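Local coordinates for m3DLH protein (Halieaceae bacterium, PDB 7JKA) that probably hydrolyses dienelactones and related esters as a dienelactone hydrolase of the alpha/beta-hydrolase fold, and may also act as a phosphotriesterase, at residues A[110-115]-A[124-129]; A[137-142]-A[156-161]. All coordinates share one frame; numbering follows the deposited sequence.

Interaction 1: residues A[110-115]-A[124-129]; sequences AALDTL and DRLAAI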
loop_
_atom_site.group_PDB
_atom_site.type_symbol
_atom_site.label_atom_id
_atom_site.label_comp_id
_atom_site.label_asym_id
_atom_site.label_seq_id
_atom_site.Cartn_x
_atom_site.Cartn_y
_atom_site.Cartn_z
ATOM N N ALA A 110 0.133 -7.764 -10.592
ATOM C CA ALA A 110 -0.350 -7.147 -11.825
ATOM C C ALA A 110 -0.271 -5.632 -11.747
ATOM O O ALA A 110 0.110 -4.979 -12.727
ATOM C CB ALA A 110 -1.784 -7.586 -12.115
ATOM N N ALA A 111 -0.575 -5.054 -10.581
ATOM C CA ALA A 111 -0.414 -3.610 -10.429
ATOM C C ALA A 111 1.055 -3.205 -10.534
ATOM O O ALA A 111 1.391 -2.250 -11.233
ATOM C CB ALA A 111 -1.038 -3.134 -9.113
ATOM N N LEU A 112 1.964 -3.957 -9.898
ATOM C CA LEU A 112 3.383 -3.594 -9.988
ATOM C C LEU A 112 3.885 -3.715 -11.422
ATOM O O LEU A 112 4.608 -2.840 -11.921
ATOM C CB LEU A 112 4.220 -4.497 -9.068
ATOM C CG LEU A 112 5.720 -4.183 -9.030
ATOM C CD1 LEU A 112 5.959 -2.744 -8.597
ATOM C CD2 LEU A 112 6.435 -5.162 -8.118
ATOM N N ASP A 113 3.530 -4.820 -12.097
ATOM C CA ASP A 113 3.975 -5.003 -13.477
ATOM C C ASP A 113 3.470 -3.878 -14.365
ATOM O O ASP A 113 4.202 -3.373 -15.233
ATOM C CB ASP A 113 3.477 -6.339 -14.003
ATOM C CG ASP A 113 4.229 -7.511 -13.428
ATOM O OD1 ASP A 113 5.270 -7.344 -12.764
ATOM O OD2 ASP A 113 3.716 -8.649 -13.648
ATOM N N THR A 114 2.225 -3.470 -14.154
ATOM C CA THR A 114 1.670 -2.383 -14.947
ATOM C C THR A 114 2.397 -1.069 -14.673
ATOM O O THR A 114 2.661 -0.295 -15.602
ATOM C CB THR A 114 0.181 -2.270 -14.661
ATOM O OG1 THR A 114 -0.391 -3.569 -14.888
ATOM C CG2 THR A 114 -0.433 -1.316 -15.610
ATOM N N LEU A 115 2.732 -0.805 -13.412
ATOM C CA LEU A 115 3.526 0.377 -13.108
ATOM C C LEU A 115 4.855 0.346 -13.859
ATOM O O LEU A 115 5.260 1.329 -14.492
ATOM C CB LEU A 115 3.752 0.448 -11.602
ATOM C CG LEU A 115 4.714 1.527 -11.143
ATOM C CD1 LEU A 115 4.031 2.866 -11.331
ATOM C CD2 LEU A 115 5.067 1.243 -9.665
ATOM N N ASP A 124 14.389 0.228 -11.594
ATOM C CA ASP A 124 15.344 -0.026 -10.528
ATOM C C ASP A 124 14.979 0.677 -9.230
ATOM O O ASP A 124 15.671 0.486 -8.223
ATOM C CB ASP A 124 16.744 0.410 -10.969
ATOM C CG ASP A 124 17.227 -0.345 -12.208
ATOM O OD1 ASP A 124 16.935 -1.552 -12.318
ATOM O OD2 ASP A 124 17.880 0.276 -13.069
ATOM N N ARG A 125 13.916 1.483 -9.227
ATOM C CA ARG A 125 13.558 2.314 -8.073
ATOM C C ARG A 125 12.051 2.221 -7.875
ATOM O O ARG A 125 11.286 3.046 -8.381
ATOM C CB ARG A 125 14.020 3.759 -8.277
ATOM C CG ARG A 125 15.536 3.943 -8.202
ATOM C CD ARG A 125 15.944 5.428 -8.188
ATOM N NE ARG A 125 15.588 6.086 -9.439
ATOM C CZ ARG A 125 15.508 7.404 -9.594
ATOM N NH1 ARG A 125 15.758 8.205 -8.565
ATOM N NH2 ARG A 125 15.184 7.913 -10.776
ATOM N N LEU A 126 11.624 1.201 -7.133
ATOM C CA LEU A 126 10.211 0.899 -6.996
ATOM C C LEU A 126 9.833 0.788 -5.526
ATOM O O LEU A 126 10.606 0.282 -4.701
ATOM C CB LEU A 126 9.848 -0.415 -7.710
ATOM C CG LEU A 126 10.158 -0.449 -9.194
ATOM C CD1 LEU A 126 9.945 -1.831 -9.754
ATOM C CD2 LEU A 126 9.271 0.537 -9.956
ATOM N N ALA A 127 8.627 1.237 -5.215
ATOM C CA ALA A 127 8.080 1.052 -3.877
ATOM C C ALA A 127 6.616 0.670 -3.965
ATOM O O ALA A 127 5.949 0.869 -4.982
ATOM C CB ALA A 127 8.237 2.319 -3.023
ATOM N N ALA A 128 6.107 0.150 -2.848
ATOM C CA ALA A 128 4.678 -0.050 -2.692
ATOM C C ALA A 128 4.245 0.514 -1.360
ATOM O O ALA A 128 4.913 0.290 -0.350
ATOM C CB ALA A 128 4.293 -1.547 -2.756
ATOM N N ILE A 129 3.124 1.215 -1.357
ATOM C CA ILE A 129 2.497 1.643 -0.121
ATOM C C ILE A 129 1.052 1.170 -0.122
ATOM O O ILE A 129 0.476 0.822 -1.159
ATOM C CB ILE A 129 2.558 3.166 0.090
ATOM C CG1 ILE A 129 1.613 3.939 -0.853
ATOM C CG2 ILE A 129 3.994 3.656 -0.022
ATOM C CD1 ILE A 129 1.525 5.457 -0.473
#

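Interaction 2: residues A[137-142]-A[156-161]; sequences TALELA and AGLLPE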
loop_
_atom_site.group_PDB
_atom_site.type_symbol
_atom_site.label_atom_id
_atom_site.label_comp_id
_atom_site.label_asym_id
_atom_site.label_seq_id
_atom_site.Cartn_x
_atom_site.Cartn_y
_atom_site.Cartn_z
ATOM N N THR A 137 -1.897 -5.749 1.620
ATOM C CA THR A 137 -1.641 -6.150 0.236
ATOM C C THR A 137 -0.208 -5.838 -0.170
ATOM O O THR A 137 0.457 -6.664 -0.806
ATOM C CB THR A 137 -2.632 -5.433 -0.695
ATOM O OG1 THR A 137 -3.963 -5.821 -0.335
ATOM C CG2 THR A 137 -2.427 -5.847 -2.148
ATOM N N ALA A 138 0.284 -4.646 0.195
ATOM C CA ALA A 138 1.664 -4.295 -0.119
ATOM C C ALA A 138 2.655 -5.283 0.505
ATOM O O ALA A 138 3.660 -5.644 -0.122
ATOM C CB ALA A 138 1.936 -2.856 0.325
ATOM N N LEU A 139 2.390 -5.725 1.740
ATOM C CA LEU A 139 3.260 -6.708 2.380
ATOM C C LEU A 139 3.144 -8.078 1.723
ATOM O O LEU A 139 4.136 -8.816 1.663
ATOM C CB LEU A 139 2.948 -6.788 3.879
ATOM C CG LEU A 139 3.450 -5.569 4.672
ATOM C CD1 LEU A 139 2.976 -5.666 6.132
ATOM C CD2 LEU A 139 4.973 -5.481 4.580
ATOM N N GLU A 140 1.955 -8.448 1.221
ATOM C CA GLU A 140 1.856 -9.684 0.448
ATOM C C GLU A 140 2.700 -9.609 -0.813
ATOM O O GLU A 140 3.356 -10.586 -1.196
ATOM C CB GLU A 140 0.400 -9.971 0.067
ATOM C CG GLU A 140 -0.453 -10.425 1.244
ATOM C CD GLU A 140 0.081 -11.675 1.901
ATOM O OE1 GLU A 140 -0.024 -12.768 1.307
ATOM O OE2 GLU A 140 0.589 -11.566 3.037
ATOM N N LEU A 141 2.721 -8.437 -1.453
ATOM C CA LEU A 141 3.540 -8.255 -2.646
ATOM C C LEU A 141 5.014 -8.381 -2.305
ATOM O O LEU A 141 5.768 -9.050 -3.013
ATOM C CB LEU A 141 3.263 -6.885 -3.260
ATOM C CG LEU A 141 4.048 -6.522 -4.537
ATOM C CD1 LEU A 141 3.768 -7.525 -5.665
ATOM C CD2 LEU A 141 3.645 -5.102 -4.966
ATOM N N ALA A 142 5.436 -7.792 -1.185
ATOM C CA ALA A 142 6.823 -7.968 -0.772
ATOM C C ALA A 142 7.140 -9.423 -0.474
ATOM O O ALA A 142 8.200 -9.929 -0.867
ATOM C CB ALA A 142 7.100 -7.100 0.453
ATOM N N ALA A 156 -2.390 -0.672 8.742
ATOM C CA ALA A 156 -2.663 -1.928 8.039
ATOM C C ALA A 156 -2.885 -3.089 8.991
ATOM O O ALA A 156 -2.127 -3.288 9.939
ATOM C CB ALA A 156 -1.498 -2.280 7.107
ATOM N N GLY A 157 -3.897 -3.900 8.682
ATOM C CA GLY A 157 -3.976 -5.211 9.298
ATOM C C GLY A 157 -2.785 -6.056 8.901
ATOM O O GLY A 157 -2.185 -5.872 7.834
ATOM N N LEU A 158 -2.406 -6.962 9.786
ATOM C CA LEU A 158 -1.244 -7.804 9.591
ATOM C C LEU A 158 -1.660 -9.260 9.719
ATOM O O LEU A 158 -2.548 -9.606 10.507
ATOM C CB LEU A 158 -0.160 -7.479 10.626
ATOM C CG LEU A 158 0.290 -6.016 10.553
ATOM C CD1 LEU A 158 1.080 -5.669 11.814
ATOM C CD2 LEU A 158 1.108 -5.741 9.295
ATOM N N LEU A 159 -1.012 -10.124 8.956
ATOM C CA LEU A 159 -1.300 -11.538 9.119
ATOM C C LEU A 159 -0.028 -12.329 8.863
ATOM O O LEU A 159 0.915 -11.821 8.247
ATOM C CB LEU A 159 -2.433 -11.996 8.191
ATOM C CG LEU A 159 -2.113 -12.364 6.749
ATOM C CD1 LEU A 159 -3.317 -13.088 6.149
ATOM C CD2 LEU A 159 -1.811 -11.107 5.961
ATOM N N PRO A 160 0.021 -13.577 9.306
ATOM C CA PRO A 160 1.262 -14.341 9.168
ATOM C C PRO A 160 1.624 -14.628 7.721
ATOM O O PRO A 160 0.768 -14.730 6.835
ATOM C CB PRO A 160 0.953 -15.639 9.919
ATOM C CG PRO A 160 -0.142 -15.275 10.856
ATOM C CD PRO A 160 -0.980 -14.308 10.101
ATOM N N GLU A 161 2.927 -14.782 7.501
ATOM C CA GLU A 161 3.454 -15.204 6.209
ATOM C C GLU A 161 2.969 -16.609 5.852
ATOM O O GLU A 161 2.442 -17.350 6.686
ATOM C CB GLU A 161 4.982 -15.227 6.229
ATOM C CG GLU A 161 5.535 -16.364 7.115
ATOM C CD GLU A 161 7.064 -16.447 7.133
ATOM O OE1 GLU A 161 7.726 -15.596 6.506
ATOM O OE2 GLU A 161 7.600 -17.381 7.786
#

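Interaction 1: residues A[110-115]-A[124-129]
Two leucines of the helical segment 110-115, Leu-112 and Leu-115, meet one leucine of the strand, Leu-126, and the closest approaches are all between leucine methyls. CD1 of Leu-112 lies 4.2 Å from CD1 of Leu-126, and CD2 of Leu-115 lies 4.3 Å from CD2 of the same residue, so each branch of Leu-126 has its own helical partner. The helical pair stands one turn apart, and in Leu-112 the first torsion (chi1 -178°) sets CG anti to the backbone N, which carries the branch out to Leu-126 although the CB itself does not head for the strand. The two segments bury 133 Å² in all, and the leucine methyls are in ordinary van der Waals contact. Val-46 of the adjacent strand packs against both helical leucines.

No polar bond crosses from helix to strand; each side spends its bonds elsewhere. Within the helix, OG1 of Thr-114 donates to O of Ala-110 over 2.6 Å, tilted 29° from the carbonyl plane, while N of Thr-114 reaches that same oxygen from the opposite face at 3.0 Å. The strand's backbone pairs Ala-127 with Gly-44 and Val-46, and Leu-126 with Gly-149.

The chemistry thus implies that helix 101-116 lies against the central sheet through buried hydrocarbon alone in this contact.

Interaction 2: residues A[137-142]-A[156-161]
Leu-139, on helix 133-143, meets Leu-158 of the loop that follows strand 150-154, and this is the apolar half of the contact. CD1 of Leu-139 comes to 3.7 Å from CD2 of Leu-158, close for two methyl groups, and the side chains run at a slant to each other. Both have CG beside the backbone N and anti to the carbonyl carbon (chi1 -73° in Leu-139), and the CB of Leu-139 already heads for the loop. Leu-139 also packs on Ile-151 and Thr-153 of strand 150-154, while Leu-158 also touches Val-184.

The second pair is mixed in character, and about as close. CD2 of Leu-159 lies 3.8 Å from OE2 of Glu-140, a methyl group beside a carboxylate oxygen with no hydrogen bond between them, and the side chains cross at about a right angle. Glu-140 gets there because its chain bends at chi2 (-59°). Its carboxylate is well supplied with cations: OE1 forms salt bridges with Arg-101 and Arg-105, and OE2 with Arg-143, a set that fixes the group's rotation and would probably keep it ionised. Two of these arginines also hold the loop, since Arg-143 bonds to O of Leu-159 and Arg-101 to O of Pro-160.

The tight side is thus the helix, where Leu-139 and Glu-140 are buried; the looser, solvent side is the loop, with Leu-158 and Leu-159 partly exposed and Pro-160 exposed.

In topology this is the helix of a beta-alpha-beta crossover (strand 126-131, helix 133-143, strand 150-154), following a possible nucleophile elbow (Gly-130, Cys-132, Gly-134) and packed against the loop that leaves the second strand, as in the alpha/beta-hydrolase fold.

Overall arrangement
Interaction 1 belongs to the core: its three touching leucines are all buried. Interaction 2 is partly buried, pairing two buried helical residues with two partly exposed loop residues. Their centres lie 16 Å apart, yet strand 126-131 leads directly into helix 133-143, and the two contacts touch through packing, with CB of Ala-128 at 4.1 Å from CB of Ala-138. Leu-141 bridges helices, its CD2 lying near CB of Leu-112. Helix 101-116 serves both, giving leucines to interaction 1 and, nearer its start, Arg-101 and Arg-105 to the glutamate of interaction 2. Chemistry follows place: hydrocarbon against the sheet, and hydrocarbon plus a charge network where the loop meets the helices.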